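Local coordinates for uncharacterized protein, DUF633, LMOf2365_1472 (Listeria monocytogenes str. 4b F2365, PDB 3GNL) that is of unknown function but probably methylates N1 of adenine 22 in tRNA, using a Rossmann-like methyltransferase domain, at residues Gly117-Ala129 / Lys154-Lys166. Residues are numbered along the deposited sequence; the frame is centred on the assembly and turned at random. Where two conformers were deposited one is given.
Sequences GVTKLILQPNIAA and KVYEIMVLAPSEK
Leu121 and Leu123 pair with Leu161 and Met159 across the antiparallel junction that sets a methyltransferase sheet apart from a wholly parallel Rossmann sheet. Two reciprocal pairs of backbone bonds join them; the bond from Leu123 N to Met159 O, 2.9 Å, is nearly straight at 173°. On the face bearing these four side chains, Leu161 CD1 meets Leu123 CD1 at 3.9 Å, the two leucines crossing at about a right angle. Met159, a selenomethionine, has CG wedged between its backbone N and carbonyl carbon (chi1 67°); its CG lies 4.0 Å from Leu123 CB, while a bend further out carries CE to Ala129 O, 3.7 Å away. The other face joins Ile122 and Ile158 side by side, CG2 to CG2 at 4.0 Å, with Val15 of helix 10-16 packed against both.

In the class I methyltransferase order 3-2-1-4-5-7-6, this is the meeting of strand 120-125 with the reversed strand 154-163; strand 93-99 flanks the former and strand 141-151 the latter. Pairing changes at Pro125, which has no N-H to offer. Its CD lies 3.5 Å from Glu157 O, a buried carbonyl without a hydrogen-bond partner in the model. A water accepts from Glu157 N (3.0 Å) and donates to Glu157 OE1; its approach to Pro125 O is unusually short and best treated with caution. Gln124 NE2 approaches the Tyr156 ring obliquely, amide and ring planes 88° apart, and Arg11 donates to Gln124 OE1.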
ATOM      1  N   GLY A 117       0.829  17.412   9.986  1.00 31.37           N
ATOM      2  CA  GLY A 117       0.061  18.130   9.004  1.00 32.13           C
ATOM      3  C   GLY A 117      -0.448  17.372   7.789  1.00 30.73           C
ATOM      4  O   GLY A 117      -1.315  17.870   7.073  1.00 30.77           O
ATOM      5  N   VAL A 118       0.056  16.140   7.588  1.00 29.98           N
ATOM      6  CA  VAL A 118      -0.403  15.284   6.475  1.00 29.21           C
ATOM      7  C   VAL A 118      -1.828  14.771   6.731  1.00 27.78           C
ATOM      8  O   VAL A 118      -2.124  14.312   7.855  1.00 29.55           O
ATOM      9  CB  VAL A 118       0.573  14.099   6.249  1.00 28.18           C
ATOM     10  CG1 VAL A 118       0.045  13.178   5.161  1.00 26.31           C
ATOM     11  CG2 VAL A 118       1.957  14.619   5.874  1.00 27.23           C
ATOM     12  N   THR A 119      -2.694  14.841   5.726  1.00 26.27           N
ATOM     13  CA  THR A 119      -4.107  14.454   5.900  1.00 27.51           C
ATOM     14  C   THR A 119      -4.556  13.221   5.070  1.00 26.30           C
ATOM     15  O   THR A 119      -5.727  12.787   5.117  1.00 26.27           O
ATOM     16  CB  THR A 119      -5.060  15.634   5.606  1.00 29.50           C
ATOM     17  OG1 THR A 119      -4.749  16.206   4.325  1.00 29.13           O
ATOM     18  CG2 THR A 119      -4.931  16.735   6.683  1.00 30.42           C
ATOM     19  N   LYS A 120      -3.638  12.689   4.264  1.00 24.13           N
ATOM     20  CA  LYS A 120      -3.993  11.545   3.424  1.00 23.28           C
ATOM     21  C   LYS A 120      -2.759  10.718   3.156  1.00 23.80           C
ATOM     22  O   LYS A 120      -1.691  11.256   2.837  1.00 23.03           O
ATOM     23  CB  LYS A 120      -4.672  11.987   2.139  1.00 23.44           C
ATOM     24  CG  LYS A 120      -5.151  10.843   1.205  1.00 24.13           C
ATOM     25  CD  LYS A 120      -6.245  11.221   0.201  1.00 26.84           C
ATOM     26  CE  LYS A 120      -5.825  12.413  -0.666  1.00 27.22           C
ATOM     27  NZ  LYS A 120      -6.973  12.667  -1.543  1.00 28.13           N
ATOM     28  N   LEU A 121      -2.873   9.391   3.325  1.00 22.24           N
ATOM     29  CA  LEU A 121      -1.816   8.466   2.880  1.00 21.99           C
ATOM     30  C   LEU A 121      -2.462   7.572   1.850  1.00 20.56           C
ATOM     31  O   LEU A 121      -3.588   7.098   2.027  1.00 21.42           O
ATOM     32  CB  LEU A 121      -1.261   7.571   4.014  1.00 21.94           C
ATOM     33  CG  LEU A 121      -0.726   8.238   5.269  1.00 22.03           C
ATOM     34  CD1 LEU A 121      -0.425   7.230   6.419  1.00 22.66           C
ATOM     35  CD2 LEU A 121       0.525   9.023   4.908  1.00 25.96           C
ATOM     36  N   ILE A 122      -1.739   7.341   0.758  1.00 18.86           N
ATOM     37  CA  ILE A 122      -2.177   6.373  -0.253  1.00 19.64           C
ATOM     38  C   ILE A 122      -1.074   5.308  -0.351  1.00 19.40           C
ATOM     39  O   ILE A 122       0.089   5.610  -0.760  1.00 19.82           O
ATOM     40  CB  ILE A 122      -2.353   7.005  -1.622  1.00 19.70           C
ATOM     41  CG1 ILE A 122      -3.393   8.141  -1.547  1.00 20.88           C
ATOM     42  CG2 ILE A 122      -2.819   5.940  -2.600  1.00 21.36           C
ATOM     43  CD1 ILE A 122      -3.316   9.134  -2.747  1.00 19.35           C
ATOM     44  N   LEU A 123      -1.375   4.089   0.122  1.00 19.22           N
ATOM     45  CA  LEU A 123      -0.284   3.098   0.277  1.00 18.64           C
ATOM     46  C   LEU A 123      -0.617   1.904  -0.606  1.00 18.99           C
ATOM     47  O   LEU A 123      -1.779   1.478  -0.700  1.00 18.99           O
ATOM     48  CB  LEU A 123      -0.184   2.644   1.747  1.00 18.71           C
ATOM     49  CG  LEU A 123      -0.096   3.755   2.767  1.00 19.06           C
ATOM     50  CD1 LEU A 123      -0.004   3.085   4.158  1.00 20.89           C
ATOM     51  CD2 LEU A 123       1.098   4.684   2.477  1.00 19.95           C
ATOM     52  N   GLN A 124       0.413   1.374  -1.273  1.00 18.30           N
ATOM     53  CA  GLN A 124       0.197   0.229  -2.148  1.00 19.78           C
ATOM     54  C   GLN A 124       1.295  -0.780  -1.828  1.00 18.01           C
ATOM     55  O   GLN A 124       2.338  -0.757  -2.443  1.00 18.60           O
ATOM     56  CB  GLN A 124       0.172   0.661  -3.609  1.00 20.57           C
ATOM     57  CG  GLN A 124      -0.178  -0.503  -4.582  1.00 21.01           C
ATOM     58  CD  GLN A 124       1.053  -1.278  -4.978  1.00 24.24           C
ATOM     59  OE1 GLN A 124       1.983  -0.698  -5.508  1.00 23.48           O
ATOM     60  NE2 GLN A 124       1.080  -2.586  -4.677  1.00 28.14           N
ATOM     61  N   PRO A 125       1.030  -1.673  -0.864  1.00 19.28           N
ATOM     62  CA  PRO A 125       2.037  -2.690  -0.494  1.00 19.06           C
ATOM     63  C   PRO A 125       1.975  -3.919  -1.403  1.00 20.96           C
ATOM     64  O   PRO A 125       0.889  -4.352  -1.791  1.00 25.08           O
ATOM     65  CB  PRO A 125       1.632  -3.086   0.912  1.00 19.69           C
ATOM     66  CG  PRO A 125       0.093  -2.954   0.901  1.00 20.18           C
ATOM     67  CD  PRO A 125      -0.152  -1.727  -0.002  1.00 19.19           C
ATOM     68  N   ASN A 126       3.144  -4.438  -1.729  1.00 20.43           N
ATOM     69  CA  ASN A 126       3.279  -5.594  -2.626  0.70 22.40           C
ATOM     70  C   ASN A 126       3.190  -6.916  -1.855  1.00 23.79           C
ATOM     71  O   ASN A 126       3.134  -7.970  -2.465  1.00 25.52           O
ATOM     72  CB  ASN A 126       4.613  -5.531  -3.349  0.70 24.39           C
ATOM     73  CG  ASN A 126       4.623  -4.503  -4.472  0.70 24.11           C
ATOM     74  OD1 ASN A 126       3.581  -3.977  -4.882  0.70 26.81           O
ATOM     75  ND2 ASN A 126       5.790  -4.214  -4.961  0.70 25.19           N
ATOM     76  N   ILE A 127       3.245  -6.847  -0.527  1.00 21.91           N
ATOM     77  CA  ILE A 127       3.203  -8.034   0.363  1.00 22.78           C
ATOM     78  C   ILE A 127       2.771  -7.528   1.717  1.00 23.40           C
ATOM     79  O   ILE A 127       3.008  -6.345   2.045  1.00 22.70           O
ATOM     80  CB  ILE A 127       4.629  -8.756   0.436  1.00 24.90           C
ATOM     81  CG1 ILE A 127       4.602 -10.101   1.196  1.00 27.28           C
ATOM     82  CG2 ILE A 127       5.701  -7.872   1.023  1.00 27.77           C
ATOM     83  CD1 ILE A 127       6.005 -10.865   1.125  1.00 27.51           C
ATOM     84  N   ALA A 128       2.170  -8.405   2.515  1.00 21.86           N
ATOM     85  CA  ALA A 128       1.866  -8.101   3.917  1.00 22.46           C
ATOM     86  C   ALA A 128       1.102  -6.756   4.118  1.00 19.91           C
ATOM     87  O   ALA A 128       1.495  -5.941   4.989  1.00 20.39           O
ATOM     88  CB  ALA A 128       3.150  -8.132   4.738  1.00 22.92           C
ATOM     89  N   ALA A 129       0.049  -6.590   3.337  1.00 20.72           N
ATOM     90  CA  ALA A 129      -0.826  -5.413   3.466  1.00 20.59           C
ATOM     91  C   ALA A 129      -1.334  -5.311   4.916  1.00 22.00           C
ATOM     92  O   ALA A 129      -1.464  -4.210   5.470  1.00 20.55           O
ATOM     93  CB  ALA A 129      -1.997  -5.503   2.493  1.00 21.00           C
ATOM     94  N   LYS A 154      -0.806 -10.298 -11.482  1.00 33.47           N
ATOM     95  CA  LYS A 154      -0.449 -10.104 -10.077  1.00 31.67           C
ATOM     96  C   LYS A 154      -1.587  -9.324  -9.444  1.00 28.32           C
ATOM     97  O   LYS A 154      -2.148  -8.439 -10.091  1.00 27.09           O
ATOM     98  CB  LYS A 154       0.870  -9.334  -9.941  1.00 33.33           C
ATOM     99  CG  LYS A 154       2.105 -10.228  -9.907  1.00 37.24           C
ATOM    100  CD  LYS A 154       3.379  -9.412 -10.151  1.00 39.35           C
ATOM    101  CE  LYS A 154       3.464  -8.940 -11.615  1.00 41.58           C
ATOM    102  NZ  LYS A 154       4.519  -7.902 -11.824  1.00 42.94           N
ATOM    103  N   VAL A 155      -1.936  -9.659  -8.206  1.00 26.16           N
ATOM    104  CA  VAL A 155      -3.015  -8.913  -7.507  1.00 25.27           C
ATOM    105  C   VAL A 155      -2.391  -7.830  -6.612  1.00 25.66           C
ATOM    106  O   VAL A 155      -1.501  -8.128  -5.830  1.00 26.23           O
ATOM    107  CB  VAL A 155      -3.960  -9.854  -6.706  1.00 25.72           C
ATOM    108  CG1 VAL A 155      -5.072  -9.062  -5.992  1.00 26.28           C
ATOM    109  CG2 VAL A 155      -4.631 -10.798  -7.648  1.00 27.84           C
ATOM    110  N   TYR A 156      -2.895  -6.590  -6.694  1.00 22.85           N
ATOM    111  CA  TYR A 156      -2.371  -5.490  -5.908  1.00 22.20           C
ATOM    112  C   TYR A 156      -3.495  -4.880  -5.095  1.00 20.80           C
ATOM    113  O   TYR A 156      -4.592  -4.630  -5.602  1.00 21.76           O
ATOM    114  CB  TYR A 156      -1.847  -4.374  -6.817  1.00 22.31           C
ATOM    115  CG  TYR A 156      -0.709  -4.790  -7.689  1.00 25.53           C
ATOM    116  CD1 TYR A 156       0.570  -4.896  -7.157  1.00 26.43           C
ATOM    117  CD2 TYR A 156      -0.924  -5.107  -9.030  1.00 26.92           C
ATOM    118  CE1 TYR A 156       1.656  -5.328  -7.950  1.00 28.70           C
ATOM    119  CE2 TYR A 156       0.160  -5.542  -9.857  1.00 29.17           C
ATOM    120  CZ  TYR A 156       1.432  -5.631  -9.290  1.00 28.26           C
ATOM    121  OH  TYR A 156       2.527  -6.052 -10.062  1.00 29.82           O
ATOM    122  N   GLU A 157      -3.184  -4.550  -3.859  1.00 20.97           N
ATOM    123  CA  GLU A 157      -4.105  -3.837  -2.967  1.00 20.93           C
ATOM    124  C   GLU A 157      -3.611  -2.416  -2.745  1.00 20.91           C
ATOM    125  O   GLU A 157      -2.390  -2.174  -2.655  1.00 19.65           O
ATOM    126  CB  GLU A 157      -4.200  -4.549  -1.613  1.00 23.16           C
ATOM    127  CG  GLU A 157      -4.879  -5.942  -1.642  1.00 25.81           C
ATOM    128  CD  GLU A 157      -4.399  -6.800  -0.490  1.00 29.89           C
ATOM    129  OE1 GLU A 157      -3.172  -7.130  -0.411  1.00 33.41           O
ATOM    130  OE2 GLU A 157      -5.238  -7.152   0.328  1.00 29.16           O
ATOM    131  N   ILE A 158      -4.578  -1.498  -2.656  1.00 19.65           N
ATOM    132  CA  ILE A 158      -4.299  -0.053  -2.396  1.00 19.10           C
ATOM    133  C   ILE A 158      -5.180   0.339  -1.219  1.00 19.84           C
ATOM    134  O   ILE A 158      -6.316  -0.120  -1.093  1.00 20.20           O
ATOM    135  CB  ILE A 158      -4.654   0.802  -3.631  1.00 20.25           C
ATOM    136  CG1 ILE A 158      -3.755   0.354  -4.806  1.00 22.27           C
ATOM    137  CG2 ILE A 158      -4.480   2.328  -3.327  1.00 19.70           C
ATOM    138  CD1 ILE A 158      -4.247   0.827  -6.116  1.00 22.58           C
HETATM  139  N   MSE A 159      -4.641   1.142  -0.317  1.00 18.79           N
HETATM  140  CA  MSE A 159      -5.452   1.625   0.798  1.00 19.86           C
HETATM  141  C   MSE A 159      -5.222   3.126   0.959  1.00 20.05           C
HETATM  142  O   MSE A 159      -4.114   3.623   0.774  1.00 18.88           O
HETATM  143  CB  MSE A 159      -5.119   0.888   2.100  1.00 22.73           C
HETATM  144  CG  MSE A 159      -3.769   1.122   2.679  1.00 25.08           C
HETATM  145 SE   MSE A 159      -3.609   0.050   4.357  1.00 29.18          SE
HETATM  146  CE  MSE A 159      -3.287  -1.657   3.483  1.00 19.19           C
ATOM    147  N   VAL A 160      -6.281   3.827   1.344  1.00 19.95           N
ATOM    148  CA  VAL A 160      -6.177   5.274   1.536  1.00 21.79           C
ATOM    149  C   VAL A 160      -6.547   5.540   2.960  1.00 22.23           C
ATOM    150  O   VAL A 160      -7.544   4.968   3.441  1.00 22.29           O
ATOM    151  CB  VAL A 160      -7.126   5.992   0.605  1.00 22.52           C
ATOM    152  CG1 VAL A 160      -6.988   7.529   0.803  1.00 22.94           C
ATOM    153  CG2 VAL A 160      -6.868   5.571  -0.865  1.00 23.93           C
ATOM    154  N   LEU A 161      -5.730   6.323   3.653  1.00 20.49           N
ATOM    155  CA  LEU A 161      -5.936   6.559   5.089  1.00 22.77           C
ATOM    156  C   LEU A 161      -6.030   8.031   5.399  1.00 23.62           C
ATOM    157  O   LEU A 161      -5.486   8.855   4.664  1.00 26.51           O
ATOM    158  CB  LEU A 161      -4.782   5.982   5.898  1.00 24.49           C
ATOM    159  CG  LEU A 161      -4.631   4.453   5.734  1.00 25.21           C
ATOM    160  CD1 LEU A 161      -3.657   4.227   4.631  1.00 25.20           C
ATOM    161  CD2 LEU A 161      -4.141   3.775   6.958  1.00 26.78           C
ATOM    162  N   ALA A 162      -6.596   8.360   6.558  1.00 25.51           N
ATOM    163  CA  ALA A 162      -6.654   9.759   7.024  1.00 26.44           C
ATOM    164  C   ALA A 162      -6.510   9.727   8.552  1.00 27.68           C
ATOM    165  O   ALA A 162      -6.940   8.750   9.184  1.00 27.60           O
ATOM    166  CB  ALA A 162      -7.959  10.384   6.619  1.00 26.77           C
ATOM    167  N   PRO A 163      -5.953  10.788   9.175  1.00 27.56           N
ATOM    168  CA  PRO A 163      -5.887  10.813  10.638  1.00 27.97           C
ATOM    169  C   PRO A 163      -7.277  10.789  11.274  1.00 26.69           C
ATOM    170  O   PRO A 163      -8.243  11.325  10.724  1.00 28.40           O
ATOM    171  CB  PRO A 163      -5.199  12.155  10.957  1.00 27.63           C
ATOM    172  CG  PRO A 163      -4.671  12.631   9.714  1.00 27.91           C
ATOM    173  CD  PRO A 163      -5.504  12.077   8.595  1.00 28.61           C
ATOM    174  N   SER A 164      -7.373  10.124  12.414  1.00 26.74           N
ATOM    175  CA  SER A 164      -8.591  10.055  13.185  1.00 27.14           C
ATOM    176  C   SER A 164      -8.293  10.512  14.623  1.00 27.99           C
ATOM    177  O   SER A 164      -7.334  10.061  15.245  1.00 28.37           O
ATOM    178  CB  SER A 164      -9.134   8.611  13.194  1.00 27.02           C
ATOM    179  OG  SER A 164     -10.353   8.545  13.921  1.00 28.08           O
ATOM    180  N   GLU A 165      -9.099  11.436  15.154  1.00 28.73           N
ATOM    181  CA  GLU A 165      -8.922  11.754  16.578  1.00 29.56           C
ATOM    182  C   GLU A 165      -9.538  10.714  17.513  1.00 30.76           C
ATOM    183  O   GLU A 165      -9.150  10.615  18.673  1.00 33.04           O
ATOM    184  CB  GLU A 165      -9.357  13.197  16.923  1.00 32.21           C
ATOM    185  CG  GLU A 165     -10.747  13.645  16.515  1.00 32.85           C
ATOM    186  CD  GLU A 165     -11.119  14.960  17.246  1.00 31.61           C
ATOM    187  OE1 GLU A 165     -11.319  15.987  16.567  1.00 28.01           O
ATOM    188  OE2 GLU A 165     -11.159  14.917  18.497  1.00 34.08           O
ATOM    189  N   LYS A 166     -10.465   9.926  16.979  1.00 29.33           N
ATOM    190  CA  LYS A 166     -11.150   8.845  17.685  1.00 29.89           C
ATOM    191  C   LYS A 166     -10.318   7.560  17.528  1.00 28.96           C
ATOM    192  O   LYS A 166      -9.645   7.405  16.494  1.00 26.77           O
ATOM    193  CB  LYS A 166     -12.545   8.657  17.081  1.00 31.77           C
ATOM    194  CG  LYS A 166     -13.548   9.717  17.559  1.00 37.10           C
ATOM    195  CD  LYS A 166     -14.800   9.858  16.670  1.00 39.59           C
ATOM    196  CE  LYS A 166     -15.591   8.562  16.400  1.00 41.58           C
ATOM    197  NZ  LYS A 166     -16.126   7.803  17.607  1.00 42.42           N
TER
HETATM  198  O   HOH W   1      -0.920  -5.980  -2.484  1.00 32.71           O